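Side-chain contact in glucose-6-phosphate isomerase (Thermus thermophilus, PDB 1ZZG), which probably catalyses the reversible isomerisation of glucose 6-phosphate to fructose 6-phosphate, a step shared by glycolysis and gluconeogenesis: residues E104-L107 / R108-T112. Numbering follows the deposited sequence.
Sequences EPIL and RLLRT
Leu107 and Arg111, one helical turn apart, are tied by a backbone bond from Arg111 N to Leu107 O of 3.0 Å. Three more i to i+4 bonds precede it, the shortest being Arg108 N to Glu104 O and Leu110 N to Ile106 O, both 2.9 Å, so 104-107 and 108-112 form one continuous alpha-helix. Near its C-terminal end Thr112 OG1 donates to Arg108 O at 2.8 Å, from above the carbonyl plane. On the side facing the second subunit, Leu107 and Arg111 lie side by side. With CG anti to its carbonyl carbon (chi1 -68°) and an extended chain, Arg111 is carried back along the helix: Leu107 CG sits 3.6 Å above the plane of the Arg111 guanidinium, over its centre, and Leu107 CD2 stands 3.9 Å from Arg111 NH2. The apolar branch thus backs a charged group whose NH2 makes a salt bridge to Glu318 of the second subunit. Leu107 CD1 also meets Leu110 CD1 at 4.2 Å. Without this branched side chain, as with an alanine here, the guanidinium would probably lose its apolar backing and turn more freely before its carboxylate partner in the second subunit. Toward the sheet, Ile106 and Leu109 pack on Leu98 of strand 94-98, at the edge of the parallel sheet of a sugar isomerase (SIS) domain, whereas Leu110 leans on Val138 and Phe139 of helix 130-147; Glu104 OE2 accepts backbone hydrogen bonds from Leu317 and Glu318 of the second subunit, placing helix 103-112 between sheet and dimer interface.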
loop_
_atom_site.group_PDB
_atom_site.type_symbol
_atom_site.label_atom_id
_atom_site.label_comp_id
_atom_site.label_asym_id
_atom_site.label_seq_id
_atom_site.Cartn_x
_atom_site.Cartn_y
_atom_site.Cartn_z
ATOM N N GLU A 104 -11.279 -9.225 14.161
ATOM C CA GLU A 104 -11.883 -7.947 14.528
ATOM C C GLU A 104 -12.491 -7.120 13.389
ATOM O O GLU A 104 -13.636 -6.672 13.494
ATOM C CB GLU A 104 -10.886 -7.102 15.326
ATOM C CG GLU A 104 -10.407 -7.746 16.636
ATOM C CD GLU A 104 -9.352 -8.834 16.432
ATOM O OE1 GLU A 104 -8.757 -8.894 15.337
ATOM O OE2 GLU A 104 -9.108 -9.618 17.378
ATOM N N PRO A 105 -11.743 -6.900 12.290
ATOM C CA PRO A 105 -12.292 -6.113 11.175
ATOM C C PRO A 105 -13.572 -6.741 10.600
ATOM O O PRO A 105 -14.511 -6.045 10.222
ATOM C CB PRO A 105 -11.150 -6.107 10.160
ATOM C CG PRO A 105 -9.922 -6.212 11.032
ATOM C CD PRO A 105 -10.330 -7.247 12.045
ATOM N N ILE A 106 -13.599 -8.064 10.544
ATOM C CA ILE A 106 -14.757 -8.773 10.023
ATOM C C ILE A 106 -15.934 -8.645 10.992
ATOM O O ILE A 106 -17.068 -8.430 10.579
ATOM C CB ILE A 106 -14.390 -10.246 9.775
ATOM C CG1 ILE A 106 -13.396 -10.306 8.603
ATOM C CG2 ILE A 106 -15.640 -11.076 9.490
ATOM C CD1 ILE A 106 -12.762 -11.651 8.369
ATOM N N LEU A 107 -15.639 -8.746 12.282
ATOM C CA LEU A 107 -16.649 -8.635 13.326
ATOM C C LEU A 107 -17.259 -7.229 13.286
ATOM O O LEU A 107 -18.451 -7.046 13.527
ATOM C CB LEU A 107 -15.989 -8.897 14.678
ATOM C CG LEU A 107 -16.675 -9.778 15.724
ATOM C CD1 LEU A 107 -17.319 -11.001 15.090
ATOM C CD2 LEU A 107 -15.619 -10.194 16.739
ATOM N N ARG A 108 -16.426 -6.240 12.972
ATOM C CA ARG A 108 -16.869 -4.852 12.883
ATOM C C ARG A 108 -17.900 -4.734 11.762
ATOM O O ARG A 108 -18.940 -4.091 11.929
ATOM C CB ARG A 108 -15.678 -3.938 12.588
ATOM C CG ARG A 108 -15.929 -2.455 12.817
ATOM C CD ARG A 108 -14.697 -1.649 12.406
ATOM N NE ARG A 108 -14.746 -0.259 12.851
ATOM C CZ ARG A 108 -14.537 0.140 14.103
ATOM N NH1 ARG A 108 -14.260 -0.748 15.052
ATOM N NH2 ARG A 108 -14.602 1.432 14.406
ATOM N N LEU A 109 -17.603 -5.356 10.623
ATOM C CA LEU A 109 -18.508 -5.338 9.482
ATOM C C LEU A 109 -19.814 -6.040 9.828
ATOM O O LEU A 109 -20.891 -5.537 9.521
ATOM C CB LEU A 109 -17.867 -6.025 8.273
ATOM C CG LEU A 109 -16.704 -5.303 7.583
ATOM C CD1 LEU A 109 -16.176 -6.164 6.442
ATOM C CD2 LEU A 109 -17.175 -3.957 7.053
ATOM N N LEU A 110 -19.722 -7.197 10.472
ATOM C CA LEU A 110 -20.926 -7.940 10.846
ATOM C C LEU A 110 -21.823 -7.125 11.777
ATOM O O LEU A 110 -23.049 -7.269 11.763
ATOM C CB LEU A 110 -20.554 -9.255 11.531
ATOM C CG LEU A 110 -19.793 -10.262 10.665
ATOM C CD1 LEU A 110 -19.469 -11.498 11.483
ATOM C CD2 LEU A 110 -20.632 -10.624 9.446
ATOM N N ARG A 111 -21.204 -6.260 12.573
ATOM C CA ARG A 111 -21.937 -5.436 13.522
ATOM C C ARG A 111 -22.376 -4.065 13.016
ATOM O O ARG A 111 -23.230 -3.429 13.633
ATOM C CB ARG A 111 -21.103 -5.269 14.794
ATOM C CG ARG A 111 -20.940 -6.558 15.572
ATOM C CD ARG A 111 -19.829 -6.475 16.606
ATOM N NE ARG A 111 -19.763 -7.709 17.383
ATOM C CZ ARG A 111 -18.760 -8.044 18.187
ATOM N NH1 ARG A 111 -17.720 -7.239 18.330
ATOM N NH2 ARG A 111 -18.799 -9.195 18.843
ATOM N N THR A 112 -21.816 -3.604 11.901
ATOM C CA THR A 112 -22.190 -2.287 11.385
ATOM C C THR A 112 -22.968 -2.286 10.065
ATOM O O THR A 112 -23.656 -1.317 9.753
ATOM C CB THR A 112 -20.948 -1.383 11.223
ATOM O OG1 THR A 112 -19.984 -2.032 10.386
ATOM C CG2 THR A 112 -20.322 -1.092 12.583
#